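PDB 4BOE: japanin from Rhipicephalus appendiculatus, which binds cholesterol in the pocket of its lipocalin barrel and modulates host dendritic cells, blocking their differentiation from monocytes and damping pro-inflammatory responses. Local coordinates for residues A[10-15]-A[29-34]; A[39-44]-A[63-68]; A[98-103]-A[117-122]. All coordinates share one frame; numbering follows the deposited sequence.

Contact 1. Residues A[10-15]-A[29-34]; sequences QTLYLA and VKTRYL. With CLR (cholesterol), chain C.
Lys30 leaves its strand with CG in the crowded position between the backbone N and the carbonyl carbon (chi1 68°), on the same face of the sheet as Tyr13. Its CB rests against the Tyr13 ring, 3.8 Å from CD2 of Tyr13, and also lies close to the carbonyl oxygen of Leu12. This first torsion and an anti chi2 carry CD alongside Tyr13, 3.9 Å from its CE2, and the two side chains run next to one another in the same direction. The bend at chi3 (103°) then turns CE and NZ, which both stay near Tyr13 CE2, and NZ is hydrogen-bonded to the backbone O of Cys150. The backbones beneath form an antiparallel hairpin of the lipocalin barrel, strand 12-18 with strand 26-37. Leu12 and Thr31 make the hydrogen-bonded pair: Leu12 N gives to Thr31 O at 3.0 Å, in the carbonyl plane, and Thr31 N returns to Leu12 O at 2.8 Å, nearly along the C=O axis. Leu14 N reaches Val29 O at 3.1 Å in a straight bond (173°), from above the carbonyl plane, and water 2 gives a second hydrogen bond to the same oxygen. The opposite face lines the cholesterol pocket. Thr31 CG2 touches both Leu12 CB and the end of the sterol tail, 3.7 Å from cholesterol C26, while Thr31 OG1 is hydrogen-bonded to Ser44 O. Nearer the sterol rings, Leu14 CB packs on Val29 CB at 4.0 Å; Leu14 CD2 touches cholesterol C6 and Val29 CG2 touches C1.

Contact 2. Residues A[39-44]-A[63-68]; sequences DWVTRS and FQVKWE. With CLR (cholesterol), chain C.
Four backbone hydrogen bonds join strands 40-49 and 59-66, successive antiparallel strands of the lipocalin barrel. Val41 pairs with Val65 in both directions, Val41 N to Val65 O at 2.9 Å and almost perfectly straight (177°), both bonds lying in the carbonyl planes. Arg43 and Phe63 pair likewise, but their donors approach nearly along the C=O axes. Between them Thr42 and Gln64 form a non-hydrogen-bonded pair, where CA-H...O contacts fill in.

Two CH-pi contacts accompany this pairing. Trp40 and Lys66 cross obliquely, and Lys66 CB sits over the six-membered ring of Trp40, 3.6 Å from its centroid and only 7° off the normal; further along, Lys66 CD lies against CZ2 of the indole. On the pocket side, Phe63 has CG in the crowded position between the backbone N and the carbonyl carbon (chi1 63°), which lays its ring beside Arg43. Arg43 CB covers one face, 4.2 Å from the ring centroid, and cholesterol C21 lies over the opposite face. Phe63 CE2 meets C24 of the sterol tail at 3.7 Å.

Polar side chains are tied through water and through neighbours. Water 4 donates to Gln64 OE1 (2.8 Å) and to Trp40 O, and accepts a hydrogen bond from Thr42 OG1. The buried Arg43 guanidinium bonds through NE to Thr31 OG1, through NH1 to Ala6 O and Asn8 O, and through NH2 to Gln10 O.

The chemistry is thus split: neutral acceptors hold an arginine, probably cationic, close to the apolar sterol tail, while Phe63 gives that tail an aromatic surface.

Contact 3. Residues A[98-103]-A[117-122]; sequences DNDFLL and WVTLKY. With CLR (cholesterol), chain C.
Asp100 OD2 is gripped twice, by a hydrogen bond from water 6 at 2.6 Å and by a long salt bridge from Lys121 NZ at 3.9 Å. Water 6 in turn accepts from Lys121 NZ, so the ammonium group reaches the carboxylate mainly through it. The aspartate and the extended lysine chain cross at about a right angle, with Lys121 CD 3.6 Å from Asp100 OD2. The other oxygen, Asp100 OD1, takes a single bond within the contact, from Thr119 OG1 at 2.6 Å, and accepts it on its anti lone pair, the one away from OD2. Thr119 OG1 comes to the carboxylate from the crowded position between its own backbone N and carbonyl carbon (chi1 65°). Thr119 also gives its backbone N to Asp100 O, from above the carbonyl plane. Asp100 CB comes within 3.6 Å of Tyr122 CE2, and water 5 bridges Asp100 N to Tyr122 OH.

Further along the two segments the contact becomes the antiparallel hairpin of strands 101-106 and 114-118. Leu102 and Trp117 form a hydrogen-bonded pair, each N to the other's O at 2.9 Å. Phe101 and Val118 form a non-hydrogen-bonded pair, on the face that packs against helix 128-137, where Phe101 touches Ile130. On the other face the Trp117 indole carries cholesterol C26 over the centre of one side, 3.6 Å from CE2, while C14 of the sterol meets the ring edge.

The sterol methyl thus meets the pi face of Trp117, while the bond from NE1 to Ser115 OG satisfies the buried indole N-H and would help fix the ring's rotation; the nearby lysine, threonine and water probably stabilise Asp100 as a carboxylate.

All three contacts belong to one curled antiparallel sheet, and each touches the same cholesterol. Contact 1 is central: its strand 26-37 is the sheet neighbour of strand 40-49 in contact 2, and its strand 12-18 that of strand 114-118 in contact 3. The centres of contacts 1 and 2 are 13 Å apart, joined through Leu34 N and Thr42 O at 2.8 Å, a probable hydrogen bond. Contacts 1 and 3 are closer, 9 Å between centres, with Tyr13 N and Val118 O at 2.8 Å. Contacts 2 and 3 do not touch (nearest atoms about 7 Å apart). Glu23 hydrogen-bonds cholesterol through its backbone N; its side chain lies about 7 Å from that of Val29.

Contact 1. Residues A[10-15]-A[29-34]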
# COMPACT_ATOMS: atom_id res chain seq x y z
N GLN A 10 -3.83 11.31 4.05
CA GLN A 10 -2.51 11.01 4.61
C GLN A 10 -1.76 10.02 3.73
O GLN A 10 -2.36 9.15 3.11
CB GLN A 10 -2.61 10.45 6.03
CG GLN A 10 -2.76 11.55 7.09
CD GLN A 10 -1.49 12.31 7.39
OE1 GLN A 10 -0.35 11.82 7.24
NE2 GLN A 10 -1.65 13.52 7.89
N THR A 11 -0.45 10.15 3.68
CA THR A 11 0.41 9.25 2.92
C THR A 11 0.43 7.90 3.60
O THR A 11 0.50 7.84 4.83
CB THR A 11 1.82 9.84 2.78
OG1 THR A 11 1.72 11.07 2.09
CG2 THR A 11 2.81 8.92 2.08
N LEU A 12 0.37 6.81 2.82
CA LEU A 12 0.41 5.45 3.32
C LEU A 12 1.70 4.78 2.88
O LEU A 12 2.10 4.92 1.74
CB LEU A 12 -0.78 4.65 2.81
CG LEU A 12 -2.16 5.06 3.25
CD1 LEU A 12 -3.22 4.37 2.41
CD2 LEU A 12 -2.37 4.71 4.74
N TYR A 13 2.31 4.00 3.78
CA TYR A 13 3.57 3.31 3.56
C TYR A 13 3.37 1.83 3.66
O TYR A 13 2.72 1.36 4.60
CB TYR A 13 4.59 3.72 4.63
CG TYR A 13 4.83 5.21 4.69
CD1 TYR A 13 3.98 6.04 5.42
CD2 TYR A 13 5.86 5.79 3.97
CE1 TYR A 13 4.16 7.43 5.42
CE2 TYR A 13 6.08 7.16 4.00
CZ TYR A 13 5.21 7.98 4.71
OH TYR A 13 5.45 9.34 4.73
N LEU A 14 3.98 1.07 2.71
CA LEU A 14 3.91 -0.38 2.70
C LEU A 14 4.76 -0.92 3.85
O LEU A 14 5.95 -0.63 3.93
CB LEU A 14 4.38 -0.95 1.35
CG LEU A 14 4.29 -2.47 1.19
CD1 LEU A 14 2.86 -2.93 1.23
CD2 LEU A 14 5.00 -2.89 -0.09
N ALA A 15 4.11 -1.58 4.80
CA ALA A 15 4.80 -2.09 5.99
C ALA A 15 4.96 -3.61 5.95
O ALA A 15 5.77 -4.15 6.69
CB ALA A 15 4.01 -1.70 7.23
N VAL A 29 8.26 1.99 -0.79
CA VAL A 29 6.92 1.97 -1.41
C VAL A 29 5.93 2.73 -0.55
O VAL A 29 5.81 2.47 0.66
CB VAL A 29 6.42 0.54 -1.76
CG1 VAL A 29 5.02 0.57 -2.36
CG2 VAL A 29 7.38 -0.14 -2.70
N LYS A 30 5.28 3.70 -1.15
CA LYS A 30 4.31 4.55 -0.47
C LYS A 30 3.31 5.14 -1.46
O LYS A 30 3.53 5.12 -2.66
CB LYS A 30 5.05 5.67 0.30
CG LYS A 30 5.73 6.70 -0.56
CD LYS A 30 6.44 7.80 0.21
CE LYS A 30 7.91 7.62 0.26
NZ LYS A 30 8.61 8.67 1.06
N THR A 31 2.22 5.66 -0.94
CA THR A 31 1.21 6.28 -1.79
C THR A 31 0.77 7.62 -1.19
O THR A 31 0.39 7.68 -0.02
CB THR A 31 0.02 5.30 -2.11
OG1 THR A 31 -1.01 6.03 -2.75
CG2 THR A 31 -0.61 4.67 -0.91
N ARG A 32 0.81 8.70 -2.01
CA ARG A 32 0.36 10.02 -1.59
C ARG A 32 -0.96 10.34 -2.25
O ARG A 32 -1.20 9.98 -3.41
CB ARG A 32 1.36 11.14 -1.93
CG ARG A 32 2.78 10.91 -1.50
CD ARG A 32 3.51 12.22 -1.52
NE ARG A 32 4.93 12.07 -1.21
CZ ARG A 32 5.91 11.93 -2.10
NH1 ARG A 32 5.64 11.90 -3.41
NH2 ARG A 32 7.16 11.80 -1.70
N TYR A 33 -1.79 11.08 -1.54
CA TYR A 33 -3.07 11.56 -2.02
C TYR A 33 -2.78 12.71 -2.99
O TYR A 33 -1.98 13.59 -2.66
CB TYR A 33 -3.89 12.10 -0.83
CG TYR A 33 -5.18 12.79 -1.20
CD1 TYR A 33 -5.19 14.13 -1.58
CD2 TYR A 33 -6.39 12.12 -1.17
CE1 TYR A 33 -6.38 14.77 -1.94
CE2 TYR A 33 -7.58 12.74 -1.52
CZ TYR A 33 -7.58 14.09 -1.85
OH TYR A 33 -8.76 14.71 -2.17
N LEU A 34 -3.46 12.73 -4.13
CA LEU A 34 -3.28 13.84 -5.10
C LEU A 34 -4.55 14.66 -5.20
O LEU A 34 -4.52 15.86 -4.97
CB LEU A 34 -2.87 13.33 -6.49
CG LEU A 34 -1.61 12.49 -6.52
CD1 LEU A 34 -1.31 12.06 -7.92
CD2 LEU A 34 -0.41 13.23 -5.92
C1 CLR C . 5.69 -3.33 -4.34
C2 CLR C . 7.01 -4.09 -4.27
C3 CLR C . 7.04 -5.04 -3.09
C4 CLR C . 5.87 -6.00 -3.15
C5 CLR C . 4.54 -5.30 -3.33
C6 CLR C . 3.51 -5.61 -2.55
C7 CLR C . 2.16 -4.99 -2.62
C8 CLR C . 1.93 -4.24 -3.94
C9 CLR C . 3.17 -3.39 -4.27
C10 CLR C . 4.46 -4.25 -4.45
C11 CLR C . 2.92 -2.44 -5.46
C12 CLR C . 1.64 -1.62 -5.32
C13 CLR C . 0.39 -2.49 -5.07
C14 CLR C . 0.70 -3.35 -3.82
C15 CLR C . -0.66 -3.97 -3.47
C16 CLR C . -1.64 -2.82 -3.73
C17 CLR C . -0.86 -1.75 -4.55
C18 CLR C . 0.07 -3.33 -6.32
C19 CLR C . 4.50 -4.99 -5.80
C20 CLR C . -1.77 -0.99 -5.53
C21 CLR C . -1.02 0.09 -6.33
C22 CLR C . -2.99 -0.39 -4.82
C23 CLR C . -2.71 0.39 -3.51
C24 CLR C . -3.97 0.95 -2.91
C25 CLR C . -3.95 1.56 -1.52
C26 CLR C . -2.70 1.57 -0.68
C27 CLR C . -4.82 2.78 -1.32
O1 CLR C . 8.25 -5.80 -3.14
O HOH W 1 -0.77 12.25 1.17
O HOH W 2 7.45 0.98 2.17

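Contact 2. Residues A[39-44]-A[63-68]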
# COMPACT_ATOMS: atom_id res chain seq x y z
N ASP A 39 -16.46 10.23 -6.98
CA ASP A 39 -16.20 9.12 -6.05
C ASP A 39 -14.77 8.57 -6.14
O ASP A 39 -14.42 7.70 -5.34
CB ASP A 39 -17.22 7.99 -6.30
CG ASP A 39 -18.66 8.40 -6.05
OD1 ASP A 39 -18.89 9.27 -5.15
OD2 ASP A 39 -19.57 7.85 -6.72
N TRP A 40 -13.93 9.07 -7.07
CA TRP A 40 -12.59 8.57 -7.27
C TRP A 40 -11.53 9.44 -6.67
O TRP A 40 -11.47 10.63 -6.97
CB TRP A 40 -12.32 8.36 -8.75
CG TRP A 40 -13.17 7.28 -9.34
CD1 TRP A 40 -14.44 7.41 -9.81
CD2 TRP A 40 -12.87 5.88 -9.35
NE1 TRP A 40 -14.95 6.17 -10.13
CE2 TRP A 40 -13.99 5.22 -9.92
CE3 TRP A 40 -11.78 5.11 -8.92
CZ2 TRP A 40 -14.04 3.83 -10.09
CZ3 TRP A 40 -11.82 3.74 -9.10
CH2 TRP A 40 -12.94 3.10 -9.65
N VAL A 41 -10.64 8.85 -5.87
CA VAL A 41 -9.49 9.55 -5.31
C VAL A 41 -8.29 9.20 -6.17
O VAL A 41 -8.07 8.02 -6.45
CB VAL A 41 -9.28 9.18 -3.82
CG1 VAL A 41 -7.93 9.66 -3.30
CG2 VAL A 41 -10.41 9.77 -2.97
N THR A 42 -7.47 10.19 -6.52
CA THR A 42 -6.26 9.93 -7.29
C THR A 42 -5.13 9.96 -6.32
O THR A 42 -5.02 10.88 -5.51
CB THR A 42 -6.06 10.92 -8.47
OG1 THR A 42 -7.23 10.91 -9.26
CG2 THR A 42 -4.91 10.53 -9.38
N ARG A 43 -4.30 8.92 -6.38
CA ARG A 43 -3.13 8.84 -5.54
C ARG A 43 -1.92 8.52 -6.43
O ARG A 43 -2.06 7.96 -7.52
CB ARG A 43 -3.26 7.72 -4.49
CG ARG A 43 -4.56 7.66 -3.67
CD ARG A 43 -4.42 6.56 -2.58
NE ARG A 43 -3.42 6.97 -1.60
CZ ARG A 43 -3.63 7.70 -0.52
NH1 ARG A 43 -4.87 8.02 -0.16
NH2 ARG A 43 -2.61 8.06 0.25
N SER A 44 -0.75 8.82 -5.94
CA SER A 44 0.49 8.42 -6.60
C SER A 44 1.02 7.15 -5.95
O SER A 44 0.69 6.86 -4.81
CB SER A 44 1.55 9.51 -6.48
OG SER A 44 1.90 9.70 -5.12
N PHE A 63 -2.66 6.06 -9.73
CA PHE A 63 -3.83 5.21 -9.74
C PHE A 63 -5.00 5.93 -9.08
O PHE A 63 -4.83 6.93 -8.39
CB PHE A 63 -3.53 3.85 -9.07
CG PHE A 63 -3.17 3.90 -7.60
CD1 PHE A 63 -1.87 4.17 -7.20
CD2 PHE A 63 -4.13 3.68 -6.63
CE1 PHE A 63 -1.54 4.26 -5.84
CE2 PHE A 63 -3.81 3.78 -5.27
CZ PHE A 63 -2.50 4.03 -4.89
N GLN A 64 -6.18 5.44 -9.32
CA GLN A 64 -7.35 5.98 -8.68
C GLN A 64 -8.02 4.88 -7.84
O GLN A 64 -7.93 3.70 -8.18
CB GLN A 64 -8.34 6.51 -9.72
CG GLN A 64 -7.81 7.68 -10.51
CD GLN A 64 -8.90 8.24 -11.36
OE1 GLN A 64 -9.55 9.22 -11.03
NE2 GLN A 64 -9.24 7.51 -12.38
N VAL A 65 -8.67 5.27 -6.74
CA VAL A 65 -9.38 4.36 -5.85
C VAL A 65 -10.77 4.86 -5.51
O VAL A 65 -11.00 6.06 -5.34
CB VAL A 65 -8.58 3.99 -4.55
CG1 VAL A 65 -7.26 3.33 -4.91
CG2 VAL A 65 -8.30 5.21 -3.70
N LYS A 66 -11.67 3.93 -5.34
CA LYS A 66 -13.05 4.19 -4.96
C LYS A 66 -13.42 3.26 -3.81
O LYS A 66 -13.19 2.06 -3.91
CB LYS A 66 -14.00 3.91 -6.15
CG LYS A 66 -15.43 4.38 -5.93
CD LYS A 66 -16.38 3.98 -7.04
CE LYS A 66 -16.66 2.50 -7.09
NZ LYS A 66 -17.86 2.18 -7.91
N TRP A 67 -14.05 3.80 -2.76
CA TRP A 67 -14.60 2.99 -1.67
C TRP A 67 -16.01 3.45 -1.30
O TRP A 67 -16.18 4.56 -0.80
CB TRP A 67 -13.71 3.00 -0.45
CG TRP A 67 -14.23 2.17 0.69
CD1 TRP A 67 -14.45 0.82 0.69
CD2 TRP A 67 -14.63 2.65 1.98
NE1 TRP A 67 -14.92 0.43 1.92
CE2 TRP A 67 -15.01 1.52 2.74
CE3 TRP A 67 -14.82 3.93 2.53
CZ2 TRP A 67 -15.46 1.63 4.05
CZ3 TRP A 67 -15.31 4.04 3.82
CH2 TRP A 67 -15.62 2.90 4.56
N GLU A 68 -17.01 2.61 -1.56
CA GLU A 68 -18.41 2.87 -1.14
C GLU A 68 -18.47 2.56 0.39
O GLU A 68 -17.88 1.56 0.80
CB GLU A 68 -19.39 1.93 -1.86
CG GLU A 68 -19.44 2.07 -3.37
CD GLU A 68 -20.45 3.09 -3.87
OE1 GLU A 68 -20.52 4.20 -3.29
OE2 GLU A 68 -21.20 2.75 -4.81
C1 CLR C . 5.69 -3.33 -4.34
C2 CLR C . 7.01 -4.09 -4.27
C3 CLR C . 7.04 -5.04 -3.09
C4 CLR C . 5.87 -6.00 -3.15
C5 CLR C . 4.54 -5.30 -3.33
C6 CLR C . 3.51 -5.61 -2.55
C7 CLR C . 2.16 -4.99 -2.62
C8 CLR C . 1.93 -4.24 -3.94
C9 CLR C . 3.17 -3.39 -4.27
C10 CLR C . 4.46 -4.25 -4.45
C11 CLR C . 2.92 -2.44 -5.46
C12 CLR C . 1.64 -1.62 -5.32
C13 CLR C . 0.39 -2.49 -5.07
C14 CLR C . 0.70 -3.35 -3.82
C15 CLR C . -0.66 -3.97 -3.47
C16 CLR C . -1.64 -2.82 -3.73
C17 CLR C . -0.86 -1.75 -4.55
C18 CLR C . 0.07 -3.33 -6.32
C19 CLR C . 4.50 -4.99 -5.80
C20 CLR C . -1.77 -0.99 -5.53
C21 CLR C . -1.02 0.09 -6.33
C22 CLR C . -2.99 -0.39 -4.82
C23 CLR C . -2.71 0.39 -3.51
C24 CLR C . -3.97 0.95 -2.91
C25 CLR C . -3.95 1.56 -1.52
C26 CLR C . -2.70 1.57 -0.68
C27 CLR C . -4.82 2.78 -1.32
O1 CLR C . 8.25 -5.80 -3.14
O HOH W 3 -14.60 6.72 -2.83
O HOH W 4 -9.91 11.19 -9.14

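Contact 3. Residues A[98-103]-A[117-122]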
# COMPACT_ATOMS: atom_id res chain seq x y z
N ASP A 98 -8.22 1.05 10.28
CA ASP A 98 -8.40 2.05 11.33
C ASP A 98 -7.93 3.39 10.71
O ASP A 98 -7.66 3.44 9.51
CB ASP A 98 -7.60 1.67 12.58
CG ASP A 98 -8.10 2.25 13.90
OD1 ASP A 98 -8.72 3.34 13.87
OD2 ASP A 98 -7.83 1.65 14.95
N ASN A 99 -7.82 4.45 11.51
CA ASN A 99 -7.38 5.76 11.03
C ASN A 99 -5.99 5.72 10.41
O ASN A 99 -5.73 6.48 9.49
CB ASN A 99 -7.37 6.78 12.19
CG ASN A 99 -8.75 7.06 12.72
OD1 ASN A 99 -9.67 7.35 11.95
ND2 ASN A 99 -8.92 6.97 14.04
N ASP A 100 -5.09 4.85 10.93
CA ASP A 100 -3.72 4.86 10.50
C ASP A 100 -3.21 3.54 9.94
O ASP A 100 -2.01 3.43 9.73
CB ASP A 100 -2.87 5.39 11.67
CG ASP A 100 -3.18 6.87 11.98
OD1 ASP A 100 -2.65 7.76 11.27
OD2 ASP A 100 -4.02 7.13 12.84
N PHE A 101 -4.08 2.60 9.59
CA PHE A 101 -3.63 1.38 8.92
C PHE A 101 -4.71 0.77 8.05
O PHE A 101 -5.89 1.01 8.23
CB PHE A 101 -3.01 0.34 9.88
CG PHE A 101 -4.01 -0.60 10.49
CD1 PHE A 101 -4.40 -1.75 9.83
CD2 PHE A 101 -4.63 -0.29 11.70
CE1 PHE A 101 -5.41 -2.55 10.33
CE2 PHE A 101 -5.63 -1.11 12.21
CZ PHE A 101 -6.02 -2.23 11.52
N LEU A 102 -4.27 0.03 7.04
CA LEU A 102 -5.12 -0.66 6.11
C LEU A 102 -4.51 -2.01 5.75
O LEU A 102 -3.32 -2.09 5.44
CB LEU A 102 -5.28 0.23 4.87
CG LEU A 102 -6.10 -0.32 3.73
CD1 LEU A 102 -7.57 -0.56 4.16
CD2 LEU A 102 -6.00 0.59 2.54
N LEU A 103 -5.32 -3.07 5.80
CA LEU A 103 -4.86 -4.41 5.44
C LEU A 103 -5.72 -4.91 4.28
O LEU A 103 -6.93 -5.08 4.45
CB LEU A 103 -4.95 -5.35 6.66
CG LEU A 103 -4.49 -6.78 6.47
CD1 LEU A 103 -3.02 -6.84 6.08
CD2 LEU A 103 -4.71 -7.58 7.75
N TRP A 117 -0.54 -1.49 5.05
CA TRP A 117 -0.22 -0.09 4.85
C TRP A 117 -0.44 0.64 6.12
O TRP A 117 -1.42 0.40 6.81
CB TRP A 117 -1.15 0.50 3.76
CG TRP A 117 -1.08 -0.24 2.47
CD1 TRP A 117 -1.79 -1.35 2.12
CD2 TRP A 117 -0.21 0.06 1.36
NE1 TRP A 117 -1.37 -1.81 0.91
CE2 TRP A 117 -0.43 -0.95 0.39
CE3 TRP A 117 0.71 1.08 1.08
CZ2 TRP A 117 0.23 -0.95 -0.83
CZ3 TRP A 117 1.44 1.03 -0.11
CH2 TRP A 117 1.19 0.02 -1.05
N VAL A 118 0.47 1.52 6.47
CA VAL A 118 0.39 2.33 7.66
C VAL A 118 0.65 3.79 7.32
O VAL A 118 1.36 4.08 6.36
CB VAL A 118 1.34 1.84 8.79
CG1 VAL A 118 1.00 0.43 9.26
CG2 VAL A 118 2.82 1.95 8.40
N THR A 119 0.19 4.70 8.17
CA THR A 119 0.58 6.11 8.02
C THR A 119 1.87 6.37 8.79
O THR A 119 2.42 5.47 9.44
CB THR A 119 -0.54 7.03 8.52
OG1 THR A 119 -0.65 6.80 9.89
CG2 THR A 119 -1.86 6.80 7.82
N LEU A 120 2.35 7.62 8.74
CA LEU A 120 3.58 8.04 9.45
C LEU A 120 3.58 7.72 10.93
O LEU A 120 4.65 7.50 11.49
CB LEU A 120 3.85 9.54 9.29
CG LEU A 120 5.31 9.97 9.53
CD1 LEU A 120 6.23 9.47 8.41
CD2 LEU A 120 5.40 11.47 9.69
N LYS A 121 2.41 7.70 11.55
CA LYS A 121 2.26 7.40 12.97
C LYS A 121 2.91 6.06 13.37
O LYS A 121 3.41 5.96 14.49
CB LYS A 121 0.77 7.40 13.30
CG LYS A 121 0.43 7.16 14.75
CD LYS A 121 -1.06 7.16 14.91
CE LYS A 121 -1.44 7.00 16.36
NZ LYS A 121 -2.88 7.26 16.57
N TYR A 122 2.88 5.04 12.49
CA TYR A 122 3.40 3.73 12.83
C TYR A 122 4.61 3.27 12.04
O TYR A 122 4.95 2.10 12.17
CB TYR A 122 2.27 2.71 12.66
CG TYR A 122 0.99 2.99 13.42
CD1 TYR A 122 1.04 3.33 14.78
CD2 TYR A 122 -0.25 2.67 12.88
CE1 TYR A 122 -0.13 3.50 15.52
CE2 TYR A 122 -1.42 2.78 13.63
CZ TYR A 122 -1.36 3.23 14.94
OH TYR A 122 -2.52 3.38 15.68
C1 CLR C . 5.69 -3.33 -4.34
C2 CLR C . 7.01 -4.09 -4.27
C3 CLR C . 7.04 -5.04 -3.09
C4 CLR C . 5.87 -6.00 -3.15
C5 CLR C . 4.54 -5.30 -3.33
C6 CLR C . 3.51 -5.61 -2.55
C7 CLR C . 2.16 -4.99 -2.62
C8 CLR C . 1.93 -4.24 -3.94
C9 CLR C . 3.17 -3.39 -4.27
C10 CLR C . 4.46 -4.25 -4.45
C11 CLR C . 2.92 -2.44 -5.46
C12 CLR C . 1.64 -1.62 -5.32
C13 CLR C . 0.39 -2.49 -5.07
C14 CLR C . 0.70 -3.35 -3.82
C15 CLR C . -0.66 -3.97 -3.47
C16 CLR C . -1.64 -2.82 -3.73
C17 CLR C . -0.86 -1.75 -4.55
C18 CLR C . 0.07 -3.33 -6.32
C19 CLR C . 4.50 -4.99 -5.80
C20 CLR C . -1.77 -0.99 -5.53
C21 CLR C . -1.02 0.09 -6.33
C22 CLR C . -2.99 -0.39 -4.82
C23 CLR C . -2.71 0.39 -3.51
C24 CLR C . -3.97 0.95 -2.91
C25 CLR C . -3.95 1.56 -1.52
C26 CLR C . -2.70 1.57 -0.68
C27 CLR C . -4.82 2.78 -1.32
O1 CLR C . 8.25 -5.80 -3.14
O HOH W 5 -4.97 3.41 13.69
O HOH W 6 -4.56 5.81 14.96